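Local coordinates for attachment invasion locus protein (Yersinia pestis, PDB 3QRC) that probably promotes the invasion of eukaryotic cells by pathogenic bacteria, by an unknown mechanism, and belongs to the outer membrane beta-barrel proteins, at residues G29-Y34 against D133-Y138; G46-T51 against Y72-G77; E109-T114 against K140-K145. All coordinates share one frame; numbering follows the deposited sequence.

Contact 1: G29-Y34 against D133-Y138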
# COMPACT_ATOMS: atom_id res chain seq x y z
N GLY A 29 6.30 -5.70 -1.46
CA GLY A 29 5.19 -6.22 -2.23
C GLY A 29 4.82 -5.21 -3.32
O GLY A 29 5.69 -4.62 -3.97
N PHE A 30 3.52 -4.99 -3.49
CA PHE A 30 3.04 -4.20 -4.60
C PHE A 30 1.86 -3.32 -4.21
O PHE A 30 1.26 -3.46 -3.12
CB PHE A 30 2.63 -5.15 -5.75
CG PHE A 30 1.30 -5.79 -5.54
CD1 PHE A 30 0.17 -5.27 -6.15
CD2 PHE A 30 1.16 -6.88 -4.69
CE1 PHE A 30 -1.07 -5.85 -5.93
CE2 PHE A 30 -0.07 -7.45 -4.47
CZ PHE A 30 -1.19 -6.94 -5.09
N ASN A 31 1.53 -2.41 -5.12
CA ASN A 31 0.39 -1.51 -4.96
C ASN A 31 -0.28 -1.36 -6.32
O ASN A 31 0.40 -1.18 -7.32
CB ASN A 31 0.90 -0.16 -4.43
CG ASN A 31 -0.15 0.94 -4.46
OD1 ASN A 31 0.13 2.06 -4.88
ND2 ASN A 31 -1.36 0.64 -3.96
N LEU A 32 -1.60 -1.49 -6.34
CA LEU A 32 -2.38 -1.25 -7.54
C LEU A 32 -3.29 -0.07 -7.26
O LEU A 32 -4.00 -0.04 -6.24
CB LEU A 32 -3.24 -2.47 -7.87
CG LEU A 32 -4.27 -2.35 -8.99
CD1 LEU A 32 -3.58 -2.39 -10.33
CD2 LEU A 32 -5.28 -3.50 -8.90
N LYS A 33 -3.28 0.92 -8.15
CA LYS A 33 -4.19 2.05 -7.99
C LYS A 33 -5.03 2.26 -9.23
O LYS A 33 -4.53 2.17 -10.36
CB LYS A 33 -3.45 3.35 -7.64
CG LYS A 33 -2.82 3.35 -6.23
CD LYS A 33 -2.85 4.76 -5.62
CE LYS A 33 -2.12 4.80 -4.28
NZ LYS A 33 -0.65 4.59 -4.46
N TYR A 34 -6.30 2.55 -9.01
CA TYR A 34 -7.23 2.87 -10.10
C TYR A 34 -7.85 4.24 -9.81
O TYR A 34 -8.32 4.48 -8.70
CB TYR A 34 -8.33 1.82 -10.22
CG TYR A 34 -9.40 2.29 -11.17
CD1 TYR A 34 -9.19 2.26 -12.54
CD2 TYR A 34 -10.59 2.83 -10.70
CE1 TYR A 34 -10.15 2.73 -13.42
CE2 TYR A 34 -11.56 3.30 -11.58
CZ TYR A 34 -11.34 3.25 -12.93
OH TYR A 34 -12.29 3.71 -13.82
N ASP A 133 3.05 7.19 -10.18
CA ASP A 133 2.25 7.36 -8.96
C ASP A 133 3.16 7.13 -7.76
O ASP A 133 3.97 6.22 -7.77
CB ASP A 133 1.13 6.32 -8.92
CG ASP A 133 0.34 6.35 -7.62
OD1 ASP A 133 -0.61 7.16 -7.54
OD2 ASP A 133 0.67 5.58 -6.69
N ALA A 134 3.03 7.95 -6.73
CA ALA A 134 3.84 7.74 -5.53
C ALA A 134 3.00 8.07 -4.33
O ALA A 134 2.27 9.07 -4.33
CB ALA A 134 5.09 8.60 -5.57
N SER A 135 3.04 7.22 -3.30
CA SER A 135 2.22 7.54 -2.14
C SER A 135 2.81 6.95 -0.87
O SER A 135 3.72 6.13 -0.92
CB SER A 135 0.76 7.06 -2.32
OG SER A 135 0.66 5.65 -2.28
N TYR A 136 2.29 7.42 0.26
CA TYR A 136 2.69 6.90 1.56
C TYR A 136 1.42 6.54 2.31
O TYR A 136 0.38 7.17 2.13
CB TYR A 136 3.48 7.95 2.35
CG TYR A 136 3.80 7.54 3.77
CD1 TYR A 136 4.87 6.70 4.05
CD2 TYR A 136 3.03 8.00 4.83
CE1 TYR A 136 5.17 6.32 5.37
CE2 TYR A 136 3.33 7.64 6.14
CZ TYR A 136 4.39 6.80 6.39
OH TYR A 136 4.67 6.45 7.69
N GLU A 137 1.51 5.53 3.15
CA GLU A 137 0.36 5.06 3.90
C GLU A 137 0.83 4.69 5.29
O GLU A 137 1.94 4.27 5.47
CB GLU A 137 -0.18 3.82 3.19
CG GLU A 137 -1.40 3.22 3.87
CD GLU A 137 -1.94 2.06 3.10
OE1 GLU A 137 -2.34 2.10 2.04
OE2 GLU A 137 -1.98 0.99 3.45
N TYR A 138 -0.03 4.85 6.28
CA TYR A 138 0.32 4.56 7.66
C TYR A 138 -0.85 3.86 8.28
O TYR A 138 -1.99 4.24 8.06
CB TYR A 138 0.58 5.86 8.42
CG TYR A 138 0.78 5.68 9.91
CD1 TYR A 138 2.03 5.36 10.43
CD2 TYR A 138 -0.29 5.86 10.80
CE1 TYR A 138 2.22 5.21 11.81
CE2 TYR A 138 -0.10 5.71 12.19
CZ TYR A 138 1.16 5.39 12.68
OH TYR A 138 1.36 5.24 14.03
O HOH W 1 2.00 3.20 -6.67
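Lys33 reaches across the inside of the barrel to Asp133 and Ser135. The two strands are not neighbours in the sheet. Their axes come no nearer than 9.5 Å, so side chains alone make the contact. From CB the Lys33 chain leaves with CG beside the backbone N (chi1 -69°). CG is still at the margin, 4.2 Å from Asp133 OD2. CD passes across the carboxylate at about a right angle, 3.8 Å from both Asp133 OD1 and Asp133 OD2. CE comes within 3.5 Å of Ser135 OG. A last bend (chi4 68°) turns the ammonium group onto its partners. NZ donates to Asp133 OD2 at 2.8 Å, a salt bridge on the syn side of the carboxylate and 15° out of its plane. It donates to Ser135 OG, also at 2.8 Å. Its third acceptor is Asn31 OD1, on its own strand, at 2.7 Å. A water donates to both Asn31 OD1 and Asp133 OD2 and closes the ring of polar groups. The other carboxylate oxygen, Asp133 OD1, is hydrogen-bonded to Tyr89 and Gln123. Asn31 ND2 is held by Ser47 and Phe48. All four touching residues are buried. The barrel interior is therefore polar here, and three acceptors grip the ammonium group. The balanced charges probably keep Lys33 and Asp133 ionised away from bulk solvent.

Contact 2: G46-T51 against Y72-G77. With GU4 (2,3,4,6-tetra-O-sulfonato-alpha-D-glucopyranose), chain C.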
# COMPACT_ATOMS: atom_id res chain seq x y z
N GLY A 46 -8.78 4.71 -5.85
CA GLY A 46 -8.77 3.53 -5.00
C GLY A 46 -7.41 2.85 -5.06
O GLY A 46 -6.71 2.88 -6.09
N SER A 47 -7.04 2.21 -3.95
CA SER A 47 -5.73 1.62 -3.81
C SER A 47 -5.81 0.30 -3.05
O SER A 47 -6.48 0.22 -2.02
CB SER A 47 -4.83 2.57 -3.02
OG SER A 47 -3.62 1.96 -2.64
N PHE A 48 -5.14 -0.72 -3.58
CA PHE A 48 -4.86 -1.94 -2.81
C PHE A 48 -3.36 -2.07 -2.68
O PHE A 48 -2.63 -1.94 -3.67
CB PHE A 48 -5.43 -3.17 -3.52
CG PHE A 48 -4.96 -4.47 -2.93
CD1 PHE A 48 -5.63 -5.05 -1.87
CD2 PHE A 48 -3.82 -5.10 -3.42
CE1 PHE A 48 -5.18 -6.24 -1.31
CE2 PHE A 48 -3.38 -6.29 -2.86
CZ PHE A 48 -4.07 -6.86 -1.81
N ALA A 49 -2.89 -2.36 -1.47
CA ALA A 49 -1.45 -2.58 -1.31
C ALA A 49 -1.23 -3.81 -0.47
O ALA A 49 -2.07 -4.14 0.37
CB ALA A 49 -0.78 -1.38 -0.67
N GLN A 50 -0.11 -4.49 -0.70
CA GLN A 50 0.26 -5.65 0.10
C GLN A 50 1.77 -5.77 0.18
O GLN A 50 2.46 -5.64 -0.84
CB GLN A 50 -0.31 -6.93 -0.50
CG GLN A 50 0.12 -8.19 0.21
CD GLN A 50 -0.49 -9.43 -0.43
OE1 GLN A 50 -1.67 -9.71 -0.25
NE2 GLN A 50 0.32 -10.16 -1.20
N THR A 51 2.28 -6.02 1.38
CA THR A 51 3.71 -6.27 1.54
C THR A 51 3.86 -7.50 2.42
O THR A 51 2.99 -7.79 3.25
CB THR A 51 4.43 -5.06 2.18
OG1 THR A 51 3.86 -4.79 3.48
CG2 THR A 51 4.30 -3.80 1.28
N TYR A 72 -1.87 -5.86 4.33
CA TYR A 72 -2.50 -5.33 3.12
C TYR A 72 -3.51 -4.28 3.48
O TYR A 72 -3.98 -4.23 4.61
CB TYR A 72 -3.12 -6.44 2.27
CG TYR A 72 -4.23 -7.20 2.95
CD1 TYR A 72 -3.96 -8.34 3.70
CD2 TYR A 72 -5.56 -6.77 2.86
CE1 TYR A 72 -4.98 -9.03 4.33
CE2 TYR A 72 -6.58 -7.46 3.48
CZ TYR A 72 -6.29 -8.59 4.22
OH TYR A 72 -7.30 -9.28 4.85
N SER A 73 -3.85 -3.42 2.52
CA SER A 73 -4.78 -2.35 2.79
C SER A 73 -5.65 -2.12 1.56
O SER A 73 -5.24 -2.40 0.42
CB SER A 73 -4.03 -1.06 3.10
OG SER A 73 -3.29 -0.64 1.97
N VAL A 74 -6.85 -1.62 1.84
CA VAL A 74 -7.74 -1.10 0.81
C VAL A 74 -8.15 0.31 1.23
O VAL A 74 -8.74 0.51 2.32
CB VAL A 74 -8.99 -1.99 0.66
CG1 VAL A 74 -9.90 -1.42 -0.43
CG2 VAL A 74 -8.59 -3.41 0.36
N THR A 75 -7.81 1.30 0.40
CA THR A 75 -8.07 2.69 0.75
C THR A 75 -8.63 3.45 -0.46
O THR A 75 -8.49 3.00 -1.60
CB THR A 75 -6.78 3.41 1.23
OG1 THR A 75 -5.79 3.36 0.19
CG2 THR A 75 -6.21 2.74 2.50
N ALA A 76 -9.28 4.57 -0.19
CA ALA A 76 -9.84 5.36 -1.28
C ALA A 76 -9.95 6.82 -0.88
O ALA A 76 -9.89 7.15 0.31
CB ALA A 76 -11.21 4.81 -1.70
N GLY A 77 -10.11 7.71 -1.86
CA GLY A 77 -10.24 9.10 -1.52
C GLY A 77 -10.40 9.98 -2.74
O GLY A 77 -10.40 9.49 -3.86
C1 GU4 C . -7.41 -15.79 5.95
O5 GU4 C . -8.44 -16.11 5.83
C5 GU4 C . -9.08 -16.55 7.23
C6 GU4 C . -10.46 -17.25 7.05
O6 GU4 C . -11.50 -16.34 6.91
S6 GU4 C . -12.98 -16.65 6.21
O22 GU4 C . -12.65 -17.56 5.21
O23 GU4 C . -13.67 -15.35 5.59
O21 GU4 C . -13.78 -17.57 7.25
C4 GU4 C . -9.09 -15.40 8.37
O4 GU4 C . -9.40 -16.10 9.53
S4 GU4 C . -10.69 -15.79 10.44
O25 GU4 C . -11.92 -16.41 9.70
O26 GU4 C . -10.81 -14.25 10.51
O24 GU4 C . -10.61 -16.45 11.84
C3 GU4 C . -8.17 -14.83 8.42
O3 GU4 C . -8.17 -13.71 9.18
S3 GU4 C . -7.01 -13.39 10.25
O28 GU4 C . -5.81 -12.85 9.45
O29 GU4 C . -7.44 -12.23 11.08
O27 GU4 C . -6.53 -14.63 11.03
C2 GU4 C . -7.48 -14.46 6.91
O2 GU4 C . -6.21 -13.94 7.01
S2 GU4 C . -5.77 -12.69 6.07
O11 GU4 C . -5.73 -13.16 4.61
O12 GU4 C . -4.32 -12.31 6.42
O10 GU4 C . -6.74 -11.57 6.34
O HOH W 2 -3.93 1.14 0.05
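Two neighbouring antiparallel strands of the membrane beta-barrel meet here, forming part of the hairpin of strands 42-57 and 65-81. Ser47 pairs with Thr75 and Ala49 with Ser73 as hydrogen-bonded pairs. Between and beside them, Gly46 with Ala76, Phe48 with Val74 and Gln50 with Tyr72 are non-hydrogen-bonded pairs. The ladder has four backbone bonds. Ser47 N donates to Thr75 O at 2.9 Å, and Thr75 N returns the bond to Ser47 O. Ala49 N and Ser73 N do the same with Ser73 O and Ala49 O. CA-H...O contacts fill the gaps, as from Phe48 CA to Ser73 O.

Side chains alternate between the two faces. Phe48, Val74, Gln50 and Tyr72 share the outer one. Phe48 CD1 lies 4.1 Å from Val74 CG2, which sits at the edge of the ring. Phe48 CE1 approaches Tyr72 CB, also at 4.1 Å. Tyr72 CG stands between its backbone N and carbonyl carbon (chi1 62°), and the ring leads away from the 46-51 strand. Its OH donates to the sulfate oxygen O10 of the sulfated glucose GU4 at 2.8 Å. Lys70, His96, Lys98 and Ser112 also bond this sugar.

Ser47, Ala49, Ser73 and Thr75 face the interior. A water gathers the hydroxyls of Ser47, Ser73 and Thr75: it donates to Ser73 OG at 2.7 Å, and it bonds Ser47 OG and Thr75 OG1 as well. Asn31 holds Ser47 OG too, and Glu137 holds Ser73 OG. The chemistry thus divides by face. Small hydroxyls and water suit the interior, while the outer face is mostly apolar but offers a phenol to a sulfate.

Contact 3: E109-T114 against K140-K145. With C8E ((hydroxyethyloxy)tri(ethyloxy)octane), chain F; GU4 (2,3,4,6-tetra-O-sulfonato-alpha-D-glucopyranose), chain C.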
# COMPACT_ATOMS: atom_id res chain seq x y z
N GLU A 109 0.13 -20.91 14.44
CA GLU A 109 -0.65 -19.86 15.11
C GLU A 109 -0.33 -18.50 14.51
O GLU A 109 0.73 -18.32 13.96
CB GLU A 109 -0.33 -19.84 16.60
CG GLU A 109 1.15 -19.70 16.92
N SER A 110 -1.26 -17.56 14.66
CA SER A 110 -1.05 -16.24 14.11
C SER A 110 -1.56 -15.14 15.04
O SER A 110 -2.39 -15.38 15.91
CB SER A 110 -1.73 -16.14 12.73
OG SER A 110 -3.09 -16.53 12.79
N ARG A 111 -1.05 -13.94 14.86
CA ARG A 111 -1.64 -12.75 15.46
C ARG A 111 -2.00 -11.75 14.36
O ARG A 111 -1.24 -11.58 13.42
CB ARG A 111 -0.69 -12.11 16.45
CG ARG A 111 -1.36 -10.99 17.22
CD ARG A 111 -0.77 -10.78 18.59
NE ARG A 111 -1.20 -9.49 19.12
CZ ARG A 111 -2.32 -9.30 19.80
NH1 ARG A 111 -3.13 -10.32 20.04
NH2 ARG A 111 -2.63 -8.09 20.23
N SER A 112 -3.14 -11.10 14.48
CA SER A 112 -3.60 -10.21 13.40
C SER A 112 -4.41 -9.06 13.96
O SER A 112 -4.91 -9.14 15.09
CB SER A 112 -4.48 -10.98 12.42
OG SER A 112 -5.70 -11.37 13.03
N LYS A 113 -4.56 -8.01 13.17
CA LYS A 113 -5.32 -6.86 13.61
C LYS A 113 -5.75 -6.09 12.37
O LYS A 113 -4.98 -5.99 11.41
CB LYS A 113 -4.46 -5.96 14.50
CG LYS A 113 -5.10 -4.63 14.88
CD LYS A 113 -6.24 -4.82 15.90
CE LYS A 113 -6.85 -3.47 16.27
NZ LYS A 113 -7.91 -3.64 17.32
N THR A 114 -6.96 -5.58 12.40
CA THR A 114 -7.43 -4.66 11.37
C THR A 114 -7.66 -3.30 11.99
O THR A 114 -8.27 -3.19 13.05
CB THR A 114 -8.76 -5.14 10.79
OG1 THR A 114 -8.60 -6.43 10.20
CG2 THR A 114 -9.27 -4.15 9.74
N LYS A 140 -1.77 2.02 12.26
CA LYS A 140 -1.38 1.54 13.59
C LYS A 140 -2.29 0.40 13.99
O LYS A 140 -3.50 0.55 14.07
CB LYS A 140 -1.46 2.68 14.63
CG LYS A 140 -1.06 2.34 16.11
CD LYS A 140 -1.01 3.68 16.87
CE LYS A 140 -0.90 3.67 18.44
NZ LYS A 140 -1.10 2.34 19.08
N LEU A 141 -1.67 -0.76 14.26
CA LEU A 141 -2.37 -1.99 14.54
C LEU A 141 -2.00 -2.39 15.96
O LEU A 141 -0.95 -2.99 16.19
CB LEU A 141 -1.90 -3.07 13.54
CG LEU A 141 -2.01 -2.72 12.04
CD1 LEU A 141 -1.25 -3.75 11.23
CD2 LEU A 141 -3.48 -2.68 11.59
N ASP A 142 -2.85 -2.03 16.92
CA ASP A 142 -2.48 -2.08 18.33
C ASP A 142 -1.19 -1.29 18.54
O ASP A 142 -1.13 -0.11 18.24
CB ASP A 142 -2.36 -3.53 18.82
CG ASP A 142 -3.71 -4.22 18.95
OD1 ASP A 142 -4.73 -3.51 18.99
OD2 ASP A 142 -3.75 -5.47 18.99
N ASP A 143 -0.14 -1.94 19.03
CA ASP A 143 1.12 -1.23 19.23
C ASP A 143 2.10 -1.39 18.06
O ASP A 143 3.25 -0.96 18.15
CB ASP A 143 1.77 -1.61 20.56
CG ASP A 143 2.25 -3.05 20.59
OD1 ASP A 143 1.69 -3.90 19.87
OD2 ASP A 143 3.20 -3.34 21.36
N VAL A 144 1.66 -2.00 16.96
CA VAL A 144 2.53 -2.15 15.79
C VAL A 144 2.25 -1.04 14.79
O VAL A 144 1.11 -0.80 14.44
CB VAL A 144 2.34 -3.53 15.12
CG1 VAL A 144 3.13 -3.62 13.79
CG2 VAL A 144 2.70 -4.67 16.09
N LYS A 145 3.28 -0.35 14.34
CA LYS A 145 3.12 0.74 13.39
C LYS A 145 3.64 0.33 12.04
O LYS A 145 4.76 -0.17 11.94
CB LYS A 145 3.89 1.98 13.87
CG LYS A 145 3.35 2.58 15.16
CD LYS A 145 4.27 3.69 15.67
C1 C8E F . 3.94 -6.92 7.67
C2 C8E F . 3.18 -6.32 8.84
C3 C8E F . 3.15 -7.27 10.03
C4 C8E F . 2.24 -6.71 11.12
C5 C8E F . 1.80 -7.74 12.16
C6 C8E F . 0.87 -7.05 13.15
C7 C8E F . 0.14 -7.97 14.13
C8 C8E F . -1.03 -7.19 14.72
O9 C8E F . -0.95 -7.02 16.12
C10 C8E F . -0.01 -7.85 16.73
C11 C8E F . 0.55 -7.17 17.98
O12 C8E F . 1.45 -8.05 18.63
C13 C8E F . 2.00 -9.01 17.75
C14 C8E F . 3.52 -8.90 17.73
O15 C8E F . 4.01 -9.38 16.49
C16 C8E F . 5.20 -8.75 16.08
C17 C8E F . 4.98 -7.98 14.77
O18 C8E F . 5.74 -6.79 14.77
C19 C8E F . 7.12 -7.00 14.56
C20 C8E F . 7.88 -5.68 14.71
O21 C8E F . 9.11 -5.91 15.36
C1 GU4 C . -7.41 -15.79 5.95
O5 GU4 C . -8.44 -16.11 5.83
C5 GU4 C . -9.08 -16.55 7.23
C6 GU4 C . -10.46 -17.25 7.05
O6 GU4 C . -11.50 -16.34 6.91
S6 GU4 C . -12.98 -16.65 6.21
O22 GU4 C . -12.65 -17.56 5.21
O23 GU4 C . -13.67 -15.35 5.59
O21 GU4 C . -13.78 -17.57 7.25
C4 GU4 C . -9.09 -15.40 8.37
O4 GU4 C . -9.40 -16.10 9.53
S4 GU4 C . -10.69 -15.79 10.44
O25 GU4 C . -11.92 -16.41 9.70
O26 GU4 C . -10.81 -14.25 10.51
O24 GU4 C . -10.61 -16.45 11.84
C3 GU4 C . -8.17 -14.83 8.42
O3 GU4 C . -8.17 -13.71 9.18
S3 GU4 C . -7.01 -13.39 10.25
O28 GU4 C . -5.81 -12.85 9.45
O29 GU4 C . -7.44 -12.23 11.08
O27 GU4 C . -6.53 -14.63 11.03
C2 GU4 C . -7.48 -14.46 6.91
O2 GU4 C . -6.21 -13.94 7.01
S2 GU4 C . -5.77 -12.69 6.07
O11 GU4 C . -5.73 -13.16 4.61
O12 GU4 C . -4.32 -12.31 6.42
O10 GU4 C . -6.74 -11.57 6.34
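Lys113 and Arg111 of one barrel strand meet Leu141 and Asp142 at the tight hairpin turn that joins strands 130-141 and 144-156. Leu141 to Val144 form a type II' beta turn. It is closed by backbone bonds from Leu141 N to Val144 O and from Val144 N to Leu141 O.

The charged contacts centre on Asp142. Each carboxylate oxygen pairs with a different basic side chain. Arg111 NH2 bridges to Asp142 OD2 at 3.1 Å. The guanidinium and carboxylate planes are 28° apart. Lys113 NZ makes a longer salt bridge to Asp142 OD1, 3.6 Å away. The lysine chain bends at chi2 (72°), which brings CE as well as NZ beside the same oxygen. The carboxylate is thus flanked by two positive charges, which would probably favour its ionised form.

The apolar contacts belong to Leu141 and the stem of Lys113, whose side chains pass each other in opposite directions. Lys113 CG lies 3.8 Å from Leu141 CB. Leu141 CD2 packs against the backbone at Lys113 O.

Bound molecules take up other groups. A detergent molecule, C8E, runs between the strand and the turn: its C8 touches Lys113 CB at 3.7 Å, and its C11 touches Val144 CG2. On the other side of the 109-114 strand, Ser112 OG donates to O29 of the sulfated glucose at 2.8 Å, the same sugar that Tyr72 bonds.

Two further hydrogen bonds involve these residues. Within the hairpin, Lys140 NZ donates to Asp142 O. On the facing strand, Arg111 NE donates to the detergent ether oxygen O12 at 3.1 Å.

In the fold
All three contacts lie in one closed antiparallel barrel of eight strands. Contact 1 spans the interior between strands 21-37 and 130-141. Contact 2 joins the adjacent strands 42-57 and 65-81. Its centre is about 7 Å from that of contact 1, and strands 21-37 and 42-57 are neighbours. Along the chain, contact 2 falls between the two halves of contact 1. Contact 3 comes after contact 2 and alternates with contact 1, sharing strand 130-141 with it. Its centre is about 20 Å from that of contact 1 and about 17 Å from that of contact 2. Contacts 2 and 3 do not touch, yet both bind the same sulfated glucose, so residues from separate strands form its site.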